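Local structure of ComZ (Thermus thermophilus, 6QVI) at residues G439-A450 against G456-F467. The protein is a competence-associated pilin that probably acts as a DNA receptor at the pilus tip during natural transformation. Residues are numbered along the deposited sequence; the frame is centred on the assembly and turned at random.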
loop_
_atom_site.group_PDB
_atom_site.type_symbol
_atom_site.label_atom_id
_atom_site.label_comp_id
_atom_site.label_asym_id
_atom_site.label_seq_id
_atom_site.Cartn_x
_atom_site.Cartn_y
_atom_site.Cartn_z
ATOM N N GLY A 439 1.866 3.654 -20.164
ATOM C CA GLY A 439 2.635 2.776 -21.016
ATOM C C GLY A 439 3.738 2.126 -20.206
ATOM O O GLY A 439 3.466 1.515 -19.160
ATOM N N ASP A 440 4.976 2.246 -20.677
ATOM C CA ASP A 440 6.138 1.615 -20.069
ATOM C C ASP A 440 6.987 2.614 -19.290
ATOM O O ASP A 440 6.971 3.824 -19.547
ATOM C CB ASP A 440 6.998 0.956 -21.140
ATOM C CG ASP A 440 6.307 -0.205 -21.820
ATOM O OD1 ASP A 440 5.147 -0.521 -21.467
ATOM O OD2 ASP A 440 6.932 -0.795 -22.731
ATOM N N ILE A 441 7.779 2.079 -18.357
ATOM C CA ILE A 441 8.772 2.854 -17.616
ATOM C C ILE A 441 10.122 2.177 -17.758
ATOM O O ILE A 441 10.267 0.989 -17.461
ATOM C CB ILE A 441 8.443 3.005 -16.120
ATOM C CG1 ILE A 441 7.230 3.887 -15.928
ATOM C CG2 ILE A 441 9.657 3.597 -15.370
ATOM C CD1 ILE A 441 7.126 4.339 -14.554
ATOM N N TYR A 442 11.117 2.954 -18.141
ATOM C CA TYR A 442 12.481 2.485 -18.241
ATOM C C TYR A 442 13.305 3.354 -17.315
ATOM O O TYR A 442 13.392 4.574 -17.521
ATOM C CB TYR A 442 12.989 2.578 -19.682
ATOM C CG TYR A 442 14.115 1.615 -20.022
ATOM C CD1 TYR A 442 15.290 1.585 -19.281
ATOM C CD2 TYR A 442 13.963 0.690 -21.049
ATOM C CE1 TYR A 442 16.294 0.680 -19.588
ATOM C CE2 TYR A 442 14.945 -0.219 -21.353
ATOM C CZ TYR A 442 16.116 -0.225 -20.629
ATOM O OH TYR A 442 17.107 -1.145 -20.950
ATOM N N GLN A 443 13.935 2.729 -16.322
ATOM C CA GLN A 443 14.867 3.424 -15.439
ATOM C C GLN A 443 16.305 3.011 -15.774
ATOM O O GLN A 443 16.711 1.872 -15.506
ATOM C CB GLN A 443 14.548 3.126 -13.976
ATOM C CG GLN A 443 15.692 3.423 -13.030
ATOM C CD GLN A 443 15.401 2.938 -11.641
ATOM O OE1 GLN A 443 14.260 2.612 -11.323
ATOM N NE2 GLN A 443 16.412 2.927 -10.780
ATOM N N ARG A 444 17.091 3.953 -16.300
ATOM C CA ARG A 444 18.524 3.725 -16.427
ATOM C C ARG A 444 19.361 4.536 -15.431
ATOM O O ARG A 444 20.583 4.301 -15.341
ATOM C CB ARG A 444 19.011 4.015 -17.868
ATOM C CG ARG A 444 18.046 3.629 -19.007
ATOM C CD ARG A 444 18.541 4.009 -20.421
ATOM N NE ARG A 444 17.768 3.320 -21.463
ATOM C CZ ARG A 444 16.598 3.720 -21.961
ATOM N NH1 ARG A 444 16.003 4.830 -21.541
ATOM N NH2 ARG A 444 16.014 2.976 -22.889
ATOM N N GLY A 445 18.742 5.456 -14.674
ATOM C CA GLY A 445 19.424 6.086 -13.549
ATOM C C GLY A 445 19.701 5.115 -12.417
ATOM O O GLY A 445 19.001 4.116 -12.235
ATOM N N GLN A 446 20.771 5.381 -11.670
ATOM C CA GLN A 446 21.165 4.359 -10.712
ATOM C C GLN A 446 20.255 4.345 -9.493
ATOM O O GLN A 446 19.948 3.276 -8.963
ATOM C CB GLN A 446 22.638 4.538 -10.324
ATOM C CG GLN A 446 23.520 3.725 -11.271
ATOM C CD GLN A 446 24.821 3.184 -10.679
ATOM O OE1 GLN A 446 25.523 2.436 -11.364
ATOM N NE2 GLN A 446 25.142 3.540 -9.426
ATOM N N HIS A 447 19.788 5.513 -9.054
ATOM C CA HIS A 447 18.971 5.620 -7.856
ATOM C C HIS A 447 17.802 6.541 -8.167
ATOM O O HIS A 447 18.003 7.709 -8.507
ATOM C CB HIS A 447 19.809 6.128 -6.680
ATOM C CG HIS A 447 20.998 5.257 -6.370
ATOM N ND1 HIS A 447 21.047 3.916 -6.693
ATOM C CD2 HIS A 447 22.189 5.543 -5.791
ATOM C CE1 HIS A 447 22.205 3.408 -6.312
ATOM N NE2 HIS A 447 22.918 4.373 -5.760
ATOM N N VAL A 448 16.579 6.021 -8.080
ATOM C CA VAL A 448 15.401 6.874 -8.126
ATOM C C VAL A 448 14.503 6.493 -6.956
ATOM O O VAL A 448 14.349 5.313 -6.624
ATOM C CB VAL A 448 14.681 6.772 -9.484
ATOM C CG1 VAL A 448 14.548 5.370 -9.859
ATOM C CG2 VAL A 448 13.315 7.402 -9.425
ATOM N N MET A 449 13.940 7.501 -6.314
ATOM C CA MET A 449 13.219 7.319 -5.069
ATOM C C MET A 449 11.831 7.893 -5.302
ATOM O O MET A 449 11.624 9.110 -5.234
ATOM C CB MET A 449 13.996 7.965 -3.925
ATOM C CG MET A 449 13.222 8.279 -2.678
ATOM S SD MET A 449 14.377 8.855 -1.396
ATOM C CE MET A 449 15.376 7.406 -1.099
ATOM N N ALA A 450 10.911 7.010 -5.653
ATOM C CA ALA A 450 9.567 7.425 -6.000
ATOM C C ALA A 450 8.645 6.216 -6.027
ATOM O O ALA A 450 9.078 5.130 -6.419
ATOM C CB ALA A 450 9.589 8.108 -7.370
ATOM N N GLY A 456 2.014 -0.593 -18.427
ATOM C CA GLY A 456 2.589 -1.624 -19.261
ATOM C C GLY A 456 3.654 -2.399 -18.513
ATOM O O GLY A 456 3.314 -3.161 -17.596
ATOM N N THR A 457 4.934 -2.205 -18.834
ATOM C CA THR A 457 5.986 -2.922 -18.133
ATOM C C THR A 457 6.968 -1.919 -17.536
ATOM O O THR A 457 7.235 -0.855 -18.112
ATOM C CB THR A 457 6.732 -3.963 -19.043
ATOM O OG1 THR A 457 7.838 -3.336 -19.709
ATOM C CG2 THR A 457 5.762 -4.628 -20.054
ATOM N N PHE A 458 7.640 -2.306 -16.482
ATOM C CA PHE A 458 8.614 -1.437 -15.905
ATOM C C PHE A 458 9.950 -2.069 -16.090
ATOM O O PHE A 458 10.185 -3.090 -15.531
ATOM C CB PHE A 458 8.350 -1.326 -14.451
ATOM C CG PHE A 458 9.469 -0.771 -13.682
ATOM C CD1 PHE A 458 9.435 0.503 -13.267
ATOM C CD2 PHE A 458 10.514 -1.539 -13.342
ATOM C CE1 PHE A 458 10.449 1.024 -12.538
ATOM C CE2 PHE A 458 11.535 -1.038 -12.605
ATOM C CZ PHE A 458 11.505 0.251 -12.204
ATOM N N ARG A 459 10.815 -1.451 -16.882
ATOM C CA ARG A 459 12.142 -1.960 -17.148
ATOM C C ARG A 459 13.164 -1.287 -16.305
ATOM O O ARG A 459 13.036 -0.156 -15.951
ATOM C CB ARG A 459 12.540 -1.763 -18.593
ATOM C CG ARG A 459 11.727 -2.572 -19.568
ATOM C CD ARG A 459 12.342 -2.616 -20.942
ATOM N NE ARG A 459 11.594 -3.529 -21.774
ATOM C CZ ARG A 459 10.425 -3.240 -22.285
ATOM N NH1 ARG A 459 9.898 -2.071 -22.048
ATOM N NH2 ARG A 459 9.780 -4.110 -23.021
ATOM N N VAL A 460 14.211 -2.016 -16.000
ATOM C CA VAL A 460 15.271 -1.502 -15.187
ATOM C C VAL A 460 16.534 -2.240 -15.582
ATOM O O VAL A 460 16.490 -3.333 -16.085
ATOM C CB VAL A 460 14.926 -1.697 -13.732
ATOM C CG1 VAL A 460 14.908 -3.157 -13.404
ATOM C CG2 VAL A 460 15.829 -0.917 -12.823
ATOM N N VAL A 461 17.660 -1.594 -15.403
ATOM C CA VAL A 461 18.959 -2.138 -15.756
ATOM C C VAL A 461 19.613 -2.761 -14.526
ATOM O O VAL A 461 19.437 -2.274 -13.398
ATOM C CB VAL A 461 19.819 -1.011 -16.346
ATOM C CG1 VAL A 461 19.459 -0.767 -17.824
ATOM C CG2 VAL A 461 19.492 0.242 -15.566
ATOM N N LYS A 462 20.362 -3.847 -14.733
ATOM C CA LYS A 462 21.170 -4.424 -13.662
ATOM C C LYS A 462 21.964 -3.340 -12.935
ATOM O O LYS A 462 22.571 -2.475 -13.566
ATOM C CB LYS A 462 22.154 -5.451 -14.238
ATOM C CG LYS A 462 21.686 -6.207 -15.467
ATOM C CD LYS A 462 22.887 -6.855 -16.214
ATOM C CE LYS A 462 22.546 -8.267 -16.751
ATOM N NZ LYS A 462 23.720 -9.173 -16.859
ATOM N N GLY A 463 21.947 -3.374 -11.612
ATOM C CA GLY A 463 22.773 -2.483 -10.815
ATOM C C GLY A 463 22.055 -1.292 -10.235
ATOM O O GLY A 463 22.554 -0.686 -9.275
ATOM N N ASN A 464 20.931 -0.924 -10.818
ATOM C CA ASN A 464 20.165 0.231 -10.400
ATOM C C ASN A 464 19.096 -0.206 -9.429
ATOM O O ASN A 464 18.555 -1.309 -9.532
ATOM C CB ASN A 464 19.568 0.891 -11.646
ATOM C CG ASN A 464 20.658 1.175 -12.681
ATOM O OD1 ASN A 464 21.304 0.252 -13.151
ATOM N ND2 ASN A 464 20.814 2.409 -13.068
ATOM N N VAL A 465 18.807 0.657 -8.474
ATOM C CA VAL A 465 17.871 0.344 -7.409
ATOM C C VAL A 465 16.786 1.412 -7.375
ATOM O O VAL A 465 17.054 2.604 -7.562
ATOM C CB VAL A 465 18.609 0.161 -6.053
ATOM C CG1 VAL A 465 19.353 1.393 -5.653
ATOM C CG2 VAL A 465 17.648 -0.250 -4.946
ATOM N N LEU A 466 15.549 0.972 -7.179
ATOM C CA LEU A 466 14.406 1.864 -7.063
ATOM C C LEU A 466 13.858 1.748 -5.658
ATOM O O LEU A 466 13.592 0.636 -5.180
ATOM C CB LEU A 466 13.325 1.525 -8.079
ATOM C CG LEU A 466 12.020 2.262 -7.873
ATOM C CD1 LEU A 466 12.233 3.775 -7.972
ATOM C CD2 LEU A 466 11.146 1.793 -8.944
ATOM N N PHE A 467 13.756 2.882 -4.984
ATOM C CA PHE A 467 13.184 2.941 -3.654
ATOM C C PHE A 467 11.792 3.527 -3.739
ATOM O O PHE A 467 11.588 4.556 -4.391
ATOM C CB PHE A 467 14.053 3.772 -2.718
ATOM C CG PHE A 467 15.510 3.425 -2.777
ATOM C CD1 PHE A 467 16.102 2.684 -1.767
ATOM C CD2 PHE A 467 16.306 3.879 -3.814
ATOM C CE1 PHE A 467 17.458 2.376 -1.804
ATOM C CE2 PHE A 467 17.669 3.578 -3.852
ATOM C CZ PHE A 467 18.240 2.828 -2.841
#
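Asp440 sets its CG beside the backbone N (chi1 -66°), which brings the carboxylate alongside Thr457 and within range of Arg459. Asp440 OD1 takes the backbone N-H of Thr457 at 3.1 Å, from above the carboxylate plane. Asp440 OD2 forms a salt bridge with Arg459 NH1 at 3.3 Å; the oxygen lies in the guanidinium plane, and the two flat groups are turned 52° apart. A leucine here would probably leave the Arg459 guanidinium without this countercharge and the Thr457 N-H without its acceptor. The extended Arg459 chain passes over one face of the Tyr442 ring in a CH-pi contact, with CB 4.0 Å from the ring centroid. Arg444 NH2 covers the opposite face, and Arg444 is itself salt-bridged to Asp414. Tyr442 OH bonds to Gln483 O and Thr478 OG1.

The segments are neighbouring coils of the beta-solenoid domain. Strands 441-443 and 457-461 pair in parallel on one face, and 447-449 with 465-467 on another. The register shifts by one residue in the loops that link the two pairs of strands. There Asn464 crosses to Gly445 O, with its ND2 at 2.6 Å. Gln443 NE2 also reaches it, so two side-chain amides grip one backbone oxygen, from opposite faces of its plane.

On the face holding Ile441, Phe458, Gln443 and Leu466, residues at matching positions lie next to each other. Gln443 holds CG opposite the backbone N (chi1 161°) and runs inward, where OE1 meets the Phe458 ring edge at CZ (3.7 Å). Ile441 CG2 packs on Phe458 CD1, and Val448 CG1 on Leu466 CD1.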